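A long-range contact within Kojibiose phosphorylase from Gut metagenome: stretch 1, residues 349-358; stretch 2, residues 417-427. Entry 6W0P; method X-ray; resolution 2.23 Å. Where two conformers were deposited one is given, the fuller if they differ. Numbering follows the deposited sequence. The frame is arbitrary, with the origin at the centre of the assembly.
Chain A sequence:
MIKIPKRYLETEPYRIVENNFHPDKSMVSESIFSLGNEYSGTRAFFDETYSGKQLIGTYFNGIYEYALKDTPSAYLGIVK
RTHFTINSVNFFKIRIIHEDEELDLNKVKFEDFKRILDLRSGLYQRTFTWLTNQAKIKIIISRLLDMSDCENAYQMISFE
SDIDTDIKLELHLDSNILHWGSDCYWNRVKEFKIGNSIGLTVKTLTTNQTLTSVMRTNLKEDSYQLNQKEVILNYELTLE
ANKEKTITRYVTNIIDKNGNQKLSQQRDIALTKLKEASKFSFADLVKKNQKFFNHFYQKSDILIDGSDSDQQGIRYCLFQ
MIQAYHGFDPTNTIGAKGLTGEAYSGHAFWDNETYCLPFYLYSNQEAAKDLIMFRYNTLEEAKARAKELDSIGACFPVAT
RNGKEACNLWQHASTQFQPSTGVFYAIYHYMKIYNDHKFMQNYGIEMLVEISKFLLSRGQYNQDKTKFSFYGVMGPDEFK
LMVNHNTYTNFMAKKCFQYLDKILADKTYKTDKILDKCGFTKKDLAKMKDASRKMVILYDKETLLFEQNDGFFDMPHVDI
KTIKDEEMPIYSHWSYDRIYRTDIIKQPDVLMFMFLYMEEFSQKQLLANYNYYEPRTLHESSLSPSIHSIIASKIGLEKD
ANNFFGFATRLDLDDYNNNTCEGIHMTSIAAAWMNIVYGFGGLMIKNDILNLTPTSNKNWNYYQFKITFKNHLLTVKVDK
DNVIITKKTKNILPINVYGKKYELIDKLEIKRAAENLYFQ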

# COMPACT_ATOMS: atom_id res chain seq x y z
N PHE A 349 -16.86 -0.61 -13.32
CA PHE A 349 -16.28 -1.80 -12.66
C PHE A 349 -16.79 -3.03 -13.41
O PHE A 349 -17.67 -2.89 -14.28
N TRP A 350 -16.26 -4.21 -13.07
CA TRP A 350 -16.67 -5.51 -13.67
C TRP A 350 -18.19 -5.72 -13.51
O TRP A 350 -18.72 -6.52 -14.31
N ASP A 351 -18.80 -5.02 -12.53
CA ASP A 351 -20.27 -4.94 -12.23
C ASP A 351 -21.08 -4.64 -13.48
O ASP A 351 -22.21 -5.15 -13.58
N ASN A 352 -20.55 -3.77 -14.34
CA ASN A 352 -21.23 -3.34 -15.57
C ASN A 352 -21.56 -4.60 -16.37
O ASN A 352 -22.70 -4.75 -16.76
N GLU A 353 -20.56 -5.46 -16.55
CA GLU A 353 -20.64 -6.63 -17.46
C GLU A 353 -21.44 -7.76 -16.80
O GLU A 353 -22.15 -8.43 -17.52
N THR A 354 -21.34 -7.95 -15.49
CA THR A 354 -21.77 -9.19 -14.82
C THR A 354 -23.09 -8.99 -14.06
O THR A 354 -23.62 -10.01 -13.61
N TYR A 355 -23.56 -7.75 -13.88
CA TYR A 355 -24.72 -7.39 -13.00
C TYR A 355 -25.65 -6.38 -13.70
O TYR A 355 -26.89 -6.57 -13.68
N CYS A 356 -25.09 -5.30 -14.24
CA CYS A 356 -25.88 -4.22 -14.89
C CYS A 356 -26.35 -4.64 -16.28
O CYS A 356 -27.48 -4.32 -16.62
N LEU A 357 -25.56 -5.38 -17.05
CA LEU A 357 -25.86 -5.63 -18.49
C LEU A 357 -27.24 -6.25 -18.66
O LEU A 357 -27.98 -5.84 -19.55
N PRO A 358 -27.63 -7.29 -17.89
CA PRO A 358 -28.85 -8.05 -18.21
C PRO A 358 -30.13 -7.21 -18.35
O PRO A 358 -30.93 -7.49 -19.21
N PHE A 417 -8.79 -10.35 -12.11
CA PHE A 417 -8.98 -10.36 -13.58
C PHE A 417 -10.47 -10.49 -13.91
O PHE A 417 -10.80 -10.61 -15.11
N GLN A 418 -11.34 -10.35 -12.91
CA GLN A 418 -12.82 -10.35 -13.11
C GLN A 418 -13.21 -9.31 -14.15
O GLN A 418 -14.19 -9.52 -14.84
N PRO A 419 -12.53 -8.15 -14.35
CA PRO A 419 -12.98 -7.25 -15.42
C PRO A 419 -12.78 -7.83 -16.82
O PRO A 419 -13.63 -7.63 -17.68
N SER A 420 -11.67 -8.55 -17.03
CA SER A 420 -11.28 -9.18 -18.31
C SER A 420 -12.22 -10.37 -18.62
O SER A 420 -12.82 -10.37 -19.68
N THR A 421 -12.41 -11.30 -17.70
CA THR A 421 -13.42 -12.38 -17.89
C THR A 421 -14.82 -11.76 -17.93
O THR A 421 -15.67 -12.28 -18.65
N GLY A 422 -15.05 -10.63 -17.26
CA GLY A 422 -16.34 -9.93 -17.30
C GLY A 422 -16.70 -9.41 -18.69
O GLY A 422 -17.88 -9.55 -19.11
N VAL A 423 -15.74 -8.84 -19.40
CA VAL A 423 -15.94 -8.46 -20.84
C VAL A 423 -16.17 -9.74 -21.65
O VAL A 423 -17.11 -9.74 -22.44
N PHE A 424 -15.42 -10.82 -21.43
CA PHE A 424 -15.66 -12.10 -22.15
C PHE A 424 -17.13 -12.50 -21.94
O PHE A 424 -17.86 -12.72 -22.94
N TYR A 425 -17.58 -12.55 -20.68
CA TYR A 425 -18.96 -12.99 -20.34
C TYR A 425 -20.02 -12.07 -20.96
O TYR A 425 -21.04 -12.59 -21.36
N ALA A 426 -19.82 -10.75 -20.96
CA ALA A 426 -20.74 -9.80 -21.62
C ALA A 426 -20.86 -10.15 -23.11
O ALA A 426 -22.00 -10.22 -23.59
N ILE A 427 -19.74 -10.38 -23.81
CA ILE A 427 -19.77 -10.74 -25.26
C ILE A 427 -20.63 -11.99 -25.42
O ILE A 427 -21.59 -11.95 -26.24

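The contact between residues 349-358 and 417-427 of this kojibiose phosphorylase is a small, buried helix-to-helix packing, built from side chains packed against one another and against the bare backbone of G422, and tied together by one water rather than by any direct hydrogen bond. It illustrates a general principle: a helix contact can combine close apolar packing with a bridging water and no direct hydrogen bond. Here the axes come within 8.3 Å, their N-to-C directions differ by 38°, and 427 Å² of surface is buried in all.

The centre of the example is G422. It has no side chain, and E353 packs on the backbone here: E353 CB lies 3.1 Å from G422 O, a van der Waals approach to a carbonyl that is already the acceptor for A426 N within its own helix. T354 flanks the same residue, with its CG2 methyl 4.1 Å from G422 CA. An ideal CB on G422 would point toward the first stretch, 3.7 Å from E353 CB, but it would also come to 2.7 Å from Q418 O, a clash within its own helix. T354, in the p rotamer, turns its hydroxyl back into its own stretch, where OG1 donates a hydrogen bond of 3.0 Å to W350 O.

Next along the second helix, A426 receives two side chains. E353 CG is 3.8 Å from A426 CB, and L357, with chi1 t and chi2 p, brings CD2 to 3.6 Å from the same methyl. The backbones are near one another here, the CA atoms of E353 and A426 being 5.2 Å apart. E353 points toward the second stretch with chi1 m and chi2 p; its CB and CG make the close contacts, with CG also 4.2 Å from V423 CG2, while its carboxylate is left to find polar partners. One of these is water 1, which donates to E353 OE1 at 2.7 Å and to P419 O at 2.8 Å. The water therefore bridges an acidic side chain and a backbone carbonyl, two acceptors that could not hydrogen-bond to each other directly.

At the other end of the contact, W350 and Q418 point toward each other's stretches. W350, chi1 p, presents a face of its indole to Q418, whose CG sits 3.8 Å from the centroid of the five-membered ring and 23° off its normal, a CH-pi contact. Q418, with chi1 p and chi2 t, also carries its amide over a face of the ring, and W350 NE1 comes within 3.0 Å of Q418 NE2. Short as that distance is, both atoms are donors, and the pair is not a hydrogen bond. Beside this, W350 CB packs against P419, 3.8 Å from P419 CA and 4.4 Å from P419 CB, where the two backbones come nearest, with CA atoms 4.4 Å apart. Proximity between polar atoms, the example shows, is not by itself evidence of bonding.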

# COMPACT_ATOMS: atom_id res chain seq x y z
CB PHE A 349 -16.64 -1.81 -11.17
CG PHE A 349 -16.09 -0.66 -10.37
CD1 PHE A 349 -16.66 0.60 -10.45
CD2 PHE A 349 -14.98 -0.82 -9.56
CE1 PHE A 349 -16.15 1.66 -9.70
CE2 PHE A 349 -14.46 0.24 -8.84
CZ PHE A 349 -15.05 1.48 -8.91
CB TRP A 350 -15.87 -6.64 -13.02
CG TRP A 350 -16.38 -7.00 -11.66
CD1 TRP A 350 -16.42 -6.22 -10.54
CD2 TRP A 350 -16.92 -8.28 -11.28
NE1 TRP A 350 -16.97 -6.92 -9.50
CE2 TRP A 350 -17.30 -8.18 -9.93
CE3 TRP A 350 -17.15 -9.48 -11.97
CZ2 TRP A 350 -17.85 -9.26 -9.24
CZ3 TRP A 350 -17.70 -10.54 -11.29
CH2 TRP A 350 -18.08 -10.43 -9.94
CB ASP A 351 -20.66 -3.76 -11.32
CG ASP A 351 -20.02 -3.74 -9.95
OD1 ASP A 351 -18.79 -3.85 -9.89
OD2 ASP A 351 -20.79 -3.63 -8.95
CB ASN A 352 -20.41 -2.33 -16.38
CG ASN A 352 -20.42 -0.94 -15.78
OD1 ASN A 352 -20.91 -0.75 -14.68
ND2 ASN A 352 -19.94 0.04 -16.51
CB GLU A 353 -19.24 -7.09 -17.85
CG GLU A 353 -18.57 -6.20 -18.87
CD GLU A 353 -18.17 -4.80 -18.40
OE1 GLU A 353 -17.71 -4.66 -17.25
OE2 GLU A 353 -18.30 -3.87 -19.21
CB THR A 354 -20.66 -9.67 -13.88
OG1 THR A 354 -20.31 -8.63 -12.96
CG2 THR A 354 -19.44 -10.11 -14.66
CB TYR A 355 -24.28 -6.67 -11.71
CG TYR A 355 -23.92 -7.49 -10.49
CD1 TYR A 355 -22.71 -8.17 -10.40
CD2 TYR A 355 -24.73 -7.48 -9.36
CE1 TYR A 355 -22.36 -8.87 -9.25
CE2 TYR A 355 -24.39 -8.17 -8.20
CZ TYR A 355 -23.19 -8.86 -8.15
OH TYR A 355 -22.84 -9.57 -7.03
CB CYS A 356 -25.10 -2.91 -14.97
SG CYS A 356 -24.63 -2.31 -13.33
CB LEU A 357 -24.77 -6.52 -19.09
CG LEU A 357 -24.90 -6.80 -20.58
CD1 LEU A 357 -24.89 -5.50 -21.36
CD2 LEU A 357 -23.79 -7.71 -21.05
CB PRO A 358 -28.97 -8.98 -17.00
CG PRO A 358 -27.54 -9.22 -16.60
CD PRO A 358 -26.92 -7.85 -16.73
CB PHE A 417 -8.03 -11.39 -14.20
CG PHE A 417 -6.62 -11.18 -13.69
CD1 PHE A 417 -6.05 -9.93 -13.71
CD2 PHE A 417 -5.91 -12.21 -13.11
CE1 PHE A 417 -4.77 -9.72 -13.20
CE2 PHE A 417 -4.64 -12.01 -12.61
CZ PHE A 417 -4.07 -10.76 -12.64
CB GLN A 418 -13.61 -10.18 -11.80
CG GLN A 418 -13.34 -8.89 -11.03
CD GLN A 418 -13.62 -9.02 -9.54
OE1 GLN A 418 -13.34 -10.04 -8.92
NE2 GLN A 418 -14.21 -7.98 -8.97
CB PRO A 419 -12.14 -5.99 -15.23
CG PRO A 419 -11.53 -6.10 -13.83
CD PRO A 419 -11.42 -7.58 -13.56
CB SER A 420 -9.83 -9.59 -18.30
OG SER A 420 -9.00 -8.44 -18.25
CB THR A 421 -13.25 -13.52 -16.89
OG1 THR A 421 -13.41 -13.05 -15.56
CG2 THR A 421 -11.91 -14.20 -17.07
CB VAL A 423 -14.81 -7.56 -21.38
CG1 VAL A 423 -15.04 -7.19 -22.83
CG2 VAL A 423 -14.68 -6.28 -20.54
CB PHE A 424 -14.72 -13.21 -21.69
CG PHE A 424 -15.43 -14.54 -21.64
CD1 PHE A 424 -15.94 -15.12 -22.79
CD2 PHE A 424 -15.63 -15.19 -20.44
CE1 PHE A 424 -16.66 -16.30 -22.74
CE2 PHE A 424 -16.34 -16.38 -20.38
CZ PHE A 424 -16.85 -16.94 -21.53
CB TYR A 425 -19.16 -13.07 -18.82
CG TYR A 425 -20.46 -13.71 -18.44
CD1 TYR A 425 -20.59 -15.08 -18.37
CD2 TYR A 425 -21.58 -12.93 -18.16
CE1 TYR A 425 -21.79 -15.67 -18.02
CE2 TYR A 425 -22.79 -13.51 -17.82
CZ TYR A 425 -22.90 -14.88 -17.75
OH TYR A 425 -24.08 -15.47 -17.38
CB ALA A 426 -20.28 -8.37 -21.43
CB ILE A 427 -18.35 -10.92 -25.83
CG1 ILE A 427 -17.62 -9.58 -25.95
CG2 ILE A 427 -18.38 -11.66 -27.15
CD1 ILE A 427 -16.11 -9.73 -26.03
O HOH W 1 -16.08 -6.70 -16.65